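Conserved hypothetical protein (Pyrococcus furiosus, PDB 1VK1) probably acts as an ATP-dependent kinase, perhaps on serine, and pairs a ParB-like N-terminal domain with a SerK-like C-terminal domain. Local coordinates at residues A[57-60]-A[61-64]; A[67-70]-A[71-75]; A[161-164]-A[165-169]. All coordinates share one frame; numbering follows the deposited sequence.

Contact 1. Residues A[57-60]-A[61-64]; sequences AKIP and GTDE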
loop_
_atom_site.group_PDB
_atom_site.type_symbol
_atom_site.label_atom_id
_atom_site.label_comp_id
_atom_site.label_asym_id
_atom_site.label_seq_id
_atom_site.Cartn_x
_atom_site.Cartn_y
_atom_site.Cartn_z
ATOM N N ALA A 57 4.071 -12.571 -8.374
ATOM C CA ALA A 57 5.179 -12.814 -9.306
ATOM C C ALA A 57 6.161 -13.749 -8.641
ATOM O O ALA A 57 6.490 -13.580 -7.474
ATOM C CB ALA A 57 5.869 -11.524 -9.680
ATOM N N LYS A 58 6.647 -14.737 -9.359
ATOM C CA LYS A 58 7.592 -15.667 -8.757
ATOM C C LYS A 58 8.914 -14.959 -8.432
ATOM O O LYS A 58 9.429 -14.165 -9.213
ATOM C CB LYS A 58 7.820 -16.912 -9.656
ATOM C CG LYS A 58 8.759 -17.988 -9.006
ATOM C CD LYS A 58 8.615 -19.381 -9.616
ATOM C CE LYS A 58 7.489 -20.185 -8.955
ATOM N NZ LYS A 58 7.566 -21.623 -9.303
ATOM N N ILE A 59 9.459 -15.263 -7.273
ATOM C CA ILE A 59 10.778 -14.778 -6.877
ATOM C C ILE A 59 11.821 -15.738 -7.486
ATOM O O ILE A 59 11.797 -16.931 -7.214
ATOM C CB ILE A 59 10.891 -14.713 -5.365
ATOM C CG1 ILE A 59 9.881 -13.698 -4.801
ATOM C CG2 ILE A 59 12.306 -14.326 -4.952
ATOM C CD1 ILE A 59 9.692 -13.794 -3.315
ATOM N N PRO A 60 12.731 -15.223 -8.328
ATOM C CA PRO A 60 13.711 -16.102 -8.997
ATOM C C PRO A 60 14.510 -16.983 -8.037
ATOM O O PRO A 60 14.888 -16.542 -6.948
ATOM C CB PRO A 60 14.634 -15.112 -9.729
ATOM C CG PRO A 60 13.807 -13.985 -9.993
ATOM C CD PRO A 60 12.902 -13.822 -8.747
ATOM N N GLY A 61 14.741 -18.224 -8.447
ATOM C CA GLY A 61 15.487 -19.177 -7.644
ATOM C C GLY A 61 14.706 -19.809 -6.495
ATOM O O GLY A 61 15.277 -20.566 -5.705
ATOM N N THR A 62 13.403 -19.502 -6.393
ATOM C CA THR A 62 12.553 -20.061 -5.357
ATOM C C THR A 62 11.273 -20.554 -5.958
ATOM O O THR A 62 10.961 -20.265 -7.111
ATOM C CB THR A 62 12.198 -19.005 -4.294
ATOM O OG1 THR A 62 11.161 -18.127 -4.794
ATOM C CG2 THR A 62 13.376 -18.125 -3.948
ATOM N N ASP A 63 10.490 -21.252 -5.142
ATOM C CA ASP A 63 9.103 -21.527 -5.483
ATOM C C ASP A 63 8.144 -20.653 -4.635
ATOM O O ASP A 63 7.026 -21.043 -4.333
ATOM C CB ASP A 63 8.841 -23.036 -5.409
ATOM C CG ASP A 63 9.334 -23.793 -6.713
ATOM O OD1 ASP A 63 9.385 -23.135 -7.812
ATOM O OD2 ASP A 63 9.650 -24.974 -6.750
ATOM N N GLU A 64 8.593 -19.455 -4.301
ATOM C CA GLU A 64 7.819 -18.489 -3.538
ATOM C C GLU A 64 7.435 -17.332 -4.460
ATOM O O GLU A 64 8.032 -17.150 -5.529
ATOM C CB GLU A 64 8.647 -18.003 -2.343
ATOM C CG GLU A 64 8.941 -19.153 -1.354
ATOM C CD GLU A 64 10.113 -18.919 -0.417
ATOM O OE1 GLU A 64 10.710 -17.843 -0.440
ATOM O OE2 GLU A 64 10.435 -19.870 0.381
#
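Between Ile59 and Thr62 the backbone reverses in a type II beta turn, Thr62 N bonding to Ile59 O at 3.1 Å. Just beyond it, Ile59 N gives a nearly straight hydrogen bond to Glu64 O at 2.9 Å. Gly61 takes the positive-phi corner, where a side chain would clash with the carbonyl oxygen of Pro60. Thr62 fastens the turn from within. A chi1 of 78° places its OG1 over the backbone, from where it donates to Ile59 O at 2.8 Å. That oxygen is therefore gripped by two donors of one residue, backbone and hydroxyl, both arriving from the same face of its carbonyl plane. The hydroxyl oxygen also accepts from Glu64 N at 2.9 Å, which makes an ST turn directly after the beta turn. Together the two turns form the connection between antiparallel strands 54-58 and 65-67 at the edge of the ParB-like domain's mixed sheet, a beta hairpin whose backbone pairing goes on with Ala57 and Leu66. On the outer side, the Lys58 and Asp63 side chains extend together in one direction. The lysine starts with CG anti to the backbone N (chi1 -176°), passes with CD 3.5 Å from Thr62 O, and bends at chi3 to bring NZ within 2.8 Å of Asp63 OD1. In this salt bridge NZ comes to the carboxylate from above its plane, 36° out of it. Ile59 faces a different environment: its CB lies 3.5 Å from Thr62 OG1, while its side chain is buried against Leu66 and against Val212 and Lys213 of helix 205-213. Pro60 touches Met209 of the same helix.

Contact 2. Residues A[67-70]-A[71-75]; sequences IVDG and HHRWA. With PO4 (phosphate ion), chain B.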
loop_
_atom_site.group_PDB
_atom_site.type_symbol
_atom_site.label_atom_id
_atom_site.label_comp_id
_atom_site.label_asym_id
_atom_site.label_seq_id
_atom_site.Cartn_x
_atom_site.Cartn_y
_atom_site.Cartn_z
ATOM N N ILE A 67 4.160 -10.850 -3.394
ATOM C CA ILE A 67 2.846 -10.249 -3.463
ATOM C C ILE A 67 3.016 -8.926 -4.202
ATOM O O ILE A 67 3.668 -8.029 -3.721
ATOM C CB ILE A 67 2.230 -10.017 -2.072
ATOM C CG1 ILE A 67 1.961 -11.363 -1.360
ATOM C CG2 ILE A 67 0.944 -9.208 -2.215
ATOM C CD1 ILE A 67 1.560 -11.214 0.090
ATOM N N VAL A 68 2.401 -8.825 -5.369
ATOM C CA VAL A 68 2.392 -7.581 -6.147
ATOM C C VAL A 68 1.235 -6.729 -5.626
ATOM O O VAL A 68 1.410 -5.584 -5.293
ATOM C CB VAL A 68 2.312 -7.874 -7.651
ATOM C CG1 VAL A 68 2.141 -6.601 -8.436
ATOM C CG2 VAL A 68 3.556 -8.607 -8.095
ATOM N N ASP A 69 0.050 -7.326 -5.561
ATOM C CA ASP A 69 -1.133 -6.678 -5.050
ATOM C C ASP A 69 -1.931 -7.664 -4.228
ATOM O O ASP A 69 -2.155 -8.787 -4.656
ATOM C CB ASP A 69 -2.013 -6.151 -6.210
ATOM C CG ASP A 69 -3.195 -5.402 -5.713
ATOM O OD1 ASP A 69 -3.003 -4.409 -4.971
ATOM O OD2 ASP A 69 -4.356 -5.759 -5.958
ATOM N N GLY A 70 -2.370 -7.220 -3.059
ATOM C CA GLY A 70 -3.225 -8.024 -2.190
ATOM C C GLY A 70 -2.684 -8.315 -0.804
ATOM O O GLY A 70 -3.071 -9.305 -0.195
ATOM N N HIS A 71 -1.851 -7.446 -0.248
ATOM C CA HIS A 71 -1.325 -7.657 1.095
ATOM C C HIS A 71 -2.411 -7.804 2.146
ATOM O O HIS A 71 -2.328 -8.673 3.005
ATOM C CB HIS A 71 -0.377 -6.518 1.516
ATOM C CG HIS A 71 0.900 -6.483 0.749
ATOM N ND1 HIS A 71 1.017 -5.886 -0.493
ATOM C CD2 HIS A 71 2.123 -6.993 1.037
ATOM C CE1 HIS A 71 2.268 -6.034 -0.913
ATOM N NE2 HIS A 71 2.949 -6.716 -0.017
ATOM N N HIS A 72 -3.428 -6.952 2.099
ATOM C CA HIS A 72 -4.478 -6.997 3.103
ATOM C C HIS A 72 -5.353 -8.220 2.942
ATOM O O HIS A 72 -5.795 -8.801 3.950
ATOM C CB HIS A 72 -5.274 -5.691 3.127
ATOM C CG HIS A 72 -4.449 -4.518 3.544
ATOM N ND1 HIS A 72 -3.672 -3.804 2.662
ATOM C CD2 HIS A 72 -4.239 -3.977 4.761
ATOM C CE1 HIS A 72 -3.043 -2.851 3.336
ATOM N NE2 HIS A 72 -3.372 -2.935 4.607
ATOM N N ARG A 73 -5.591 -8.633 1.699
ATOM C CA ARG A 73 -6.315 -9.876 1.413
ATOM C C ARG A 73 -5.568 -11.107 1.904
ATOM O O ARG A 73 -6.132 -11.965 2.589
ATOM C CB ARG A 73 -6.598 -9.976 -0.095
ATOM C CG ARG A 73 -7.500 -8.836 -0.589
ATOM C CD ARG A 73 -8.043 -8.946 -1.999
ATOM N NE ARG A 73 -7.113 -9.012 -3.093
ATOM C CZ ARG A 73 -6.492 -7.973 -3.691
ATOM N NH1 ARG A 73 -6.573 -6.724 -3.234
ATOM N NH2 ARG A 73 -5.747 -8.221 -4.732
ATOM N N TRP A 74 -4.273 -11.180 1.613
ATOM C CA TRP A 74 -3.428 -12.274 2.093
ATOM C C TRP A 74 -3.388 -12.324 3.610
ATOM O O TRP A 74 -3.615 -13.379 4.218
ATOM C CB TRP A 74 -2.006 -12.102 1.510
ATOM C CG TRP A 74 -0.920 -12.858 2.189
ATOM C CD1 TRP A 74 -0.585 -14.169 2.017
ATOM C CD2 TRP A 74 0.054 -12.311 3.075
ATOM N NE1 TRP A 74 0.519 -14.474 2.787
ATOM C CE2 TRP A 74 0.927 -13.345 3.439
ATOM C CE3 TRP A 74 0.287 -11.026 3.601
ATOM C CZ2 TRP A 74 2.019 -13.133 4.304
ATOM C CZ3 TRP A 74 1.346 -10.827 4.455
ATOM C CH2 TRP A 74 2.198 -11.870 4.790
ATOM N N ALA A 75 -3.137 -11.186 4.238
ATOM C CA ALA A 75 -3.005 -11.150 5.677
ATOM C C ALA A 75 -4.345 -11.442 6.355
ATOM O O ALA A 75 -4.388 -12.115 7.387
ATOM C CB ALA A 75 -2.449 -9.796 6.131
HETATM P P PO4 B . -2.145 -3.932 -0.720
HETATM O O1 PO4 B . -1.069 -3.278 0.323
HETATM O O2 PO4 B . -3.213 -4.657 0.198
HETATM O O3 PO4 B . -2.763 -2.818 -1.490
HETATM O O4 PO4 B . -1.418 -4.934 -1.596
#
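Ile67 packs over the rings of His71 and Trp74 where the chain leaves strand 65-67, passes a classic beta bulge at Val68 and Asp69 opposite Leu55, and enters helix 71-80 with Gly70 as N-cap. On this tightly packed side, Ile67 CG2 sits 3.7 Å from the centroid of the His71 ring, nearly on its normal, and CD1 lies over a face of Trp74, 3.5 Å from Trp74 CD2; both are CH-pi contacts. The other side is polar and partly exposed, held by directed bonds and not by close apolar packing. There Arg73 lays its guanidinium face over Gly70 CA, and its NH2 reaches Asp69 OD2 at 3.1 Å, from above the carboxylate plane, while also bonding to Pro53 O. Asp69 CB points away from the helix start, but CG anti to the backbone N (chi1 -176°) brings OD2 back to the arginine. A leucine in place of Arg73 would probably leave the Asp69 carboxylate without its charged mate and Pro53 O without this donor. The helix start holds a phosphate, probably from the crystallisation liquor. O4 accepts from Gly70 N, His71 N and His71 ND1, while O2 takes His72 N and His72 ND1, the last in the plane of its ring, with ND1 to PO4 O2 at 2.6 Å.

Contact 3. Residues A[161-164]-A[165-169]; sequences VSKV and LDEMD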
loop_
_atom_site.group_PDB
_atom_site.type_symbol
_atom_site.label_atom_id
_atom_site.label_comp_id
_atom_site.label_asym_id
_atom_site.label_seq_id
_atom_site.Cartn_x
_atom_site.Cartn_y
_atom_site.Cartn_z
ATOM N N VAL A 161 6.454 7.353 10.455
ATOM C CA VAL A 161 5.370 8.228 10.023
ATOM C C VAL A 161 4.087 7.423 9.863
ATOM O O VAL A 161 3.034 7.799 10.384
ATOM C CB VAL A 161 5.711 8.945 8.716
ATOM C CG1 VAL A 161 4.493 9.665 8.149
ATOM C CG2 VAL A 161 6.850 9.955 8.920
ATOM N N SER A 162 4.166 6.305 9.156
ATOM C CA SER A 162 2.988 5.493 8.885
ATOM C C SER A 162 2.367 4.913 10.146
ATOM O O SER A 162 1.156 4.822 10.240
ATOM C CB SER A 162 3.335 4.378 7.913
ATOM O OG SER A 162 3.808 4.887 6.655
ATOM N N LYS A 163 3.190 4.538 11.117
ATOM C CA LYS A 163 2.704 4.032 12.402
ATOM C C LYS A 163 1.882 5.113 13.121
ATOM O O LYS A 163 0.795 4.845 13.620
ATOM C CB LYS A 163 3.886 3.592 13.255
ATOM C CG LYS A 163 3.519 3.127 14.646
ATOM C CD LYS A 163 4.773 2.751 15.413
ATOM C CE LYS A 163 4.471 2.370 16.843
ATOM N NZ LYS A 163 4.049 3.539 17.644
ATOM N N VAL A 164 2.402 6.331 13.164
ATOM C CA VAL A 164 1.679 7.451 13.766
ATOM C C VAL A 164 0.344 7.672 13.054
ATOM O O VAL A 164 -0.695 7.799 13.707
ATOM C CB VAL A 164 2.520 8.729 13.747
ATOM C CG1 VAL A 164 1.689 9.951 14.094
ATOM C CG2 VAL A 164 3.690 8.579 14.709
ATOM N N LEU A 165 0.366 7.702 11.728
ATOM C CA LEU A 165 -0.868 7.884 10.994
ATOM C C LEU A 165 -1.907 6.794 11.247
ATOM O O LEU A 165 -3.085 7.087 11.403
ATOM C CB LEU A 165 -0.593 7.990 9.509
ATOM C CG LEU A 165 0.245 9.211 9.071
ATOM C CD1 LEU A 165 0.502 9.174 7.583
ATOM C CD2 LEU A 165 -0.412 10.528 9.477
ATOM N N ASP A 166 -1.470 5.546 11.313
ATOM C CA ASP A 166 -2.372 4.432 11.578
ATOM C C ASP A 166 -2.984 4.584 12.987
ATOM O O ASP A 166 -4.181 4.379 13.185
ATOM C CB ASP A 166 -1.567 3.134 11.445
ATOM C CG ASP A 166 -2.488 1.865 11.421
ATOM O OD1 ASP A 166 -3.560 1.852 12.075
ATOM O OD2 ASP A 166 -2.220 0.861 10.778
ATOM N N GLU A 167 -2.171 4.947 13.970
ATOM C CA GLU A 167 -2.676 5.153 15.314
ATOM C C GLU A 167 -3.697 6.278 15.384
ATOM O O GLU A 167 -4.742 6.125 16.023
ATOM C CB GLU A 167 -1.512 5.392 16.257
ATOM C CG GLU A 167 -0.704 4.108 16.483
ATOM C CD GLU A 167 0.673 4.303 17.094
ATOM O OE1 GLU A 167 1.084 5.445 17.355
ATOM O OE2 GLU A 167 1.354 3.279 17.300
ATOM N N MET A 168 -3.416 7.389 14.706
ATOM C CA MET A 168 -4.323 8.526 14.715
ATOM C C MET A 168 -5.607 8.220 13.946
ATOM O O MET A 168 -6.672 8.678 14.317
ATOM C CB MET A 168 -3.637 9.776 14.176
ATOM C CG MET A 168 -2.474 10.242 15.057
ATOM S SD MET A 168 -1.739 11.799 14.517
ATOM C CE MET A 168 -2.952 12.971 15.192
ATOM N N ASP A 169 -5.492 7.417 12.882
ATOM C CA ASP A 169 -6.629 6.906 12.108
ATOM C C ASP A 169 -7.529 6.069 13.025
ATOM O O ASP A 169 -8.733 6.289 13.116
ATOM C CB ASP A 169 -6.041 6.082 10.937
ATOM C CG ASP A 169 -7.064 5.361 10.098
ATOM O OD1 ASP A 169 -8.219 5.706 10.140
ATOM O OD2 ASP A 169 -6.741 4.422 9.332
#
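Two successive turns of helix 161-170, in the SerK-like part of the chain, meet through regular i to i+4 pairs. Backbone bonds run from Leu165 N to Val161 O, Asp166 N to Ser162 O, Glu167 N to Lys163 O and Met168 N to Val164 O. On the polar flank, Lys163 and Glu167 form a salt bridge, NZ to Glu167 OE2 at 2.7 Å, the ammonium approaching on the syn side and 16° out of the carboxylate plane. The lysine runs extended and turns only at chi4 (-70°), which folds NZ back onto the glutamate; its methylenes follow the same oxygen, with CG 3.4 Å from Glu167 OE2. NZ has a second acidic partner in Glu120, so the one ammonium joins two carboxylates. The buried flank is apolar, with side chains lying alongside in pairs: Val161 CG1 is 4.1 Å from Leu165 CD1, and Val164 CG1 is 3.9 Å from Met168 SD. Val161 and Val164 press on Leu117 of helix 114-119, Val161 and Leu165 on Phe198 of strand 197-199, while Asp169 pairs with Arg35 at the start of helix 34-47.

Overall arrangement
Contacts 1 and 2 belong to the ParB-like region and share the strand 54-58 and 65-67 neighbourhood; they touch where Ala57 meets Val68, although their centres are 16 Å apart. Contact 1 is a turn near the surface, partly buried, held chiefly by backbone and hydroxyl bonds. Contact 2 is buried nearer the chain's centre, joining CH-pi packing to an anion-binding helix start. Contact 3 lies in the SerK-like region, across the chain's centre from contact 1; its nearest atoms approach contact 2 to about 7 Å without touching. It is partly buried, with an apolar flank against neighbouring elements and a charged flank where Lys163 and Glu167 pair. All three contain a lysine or arginine salt bridge, but only contact 2 holds a ligand.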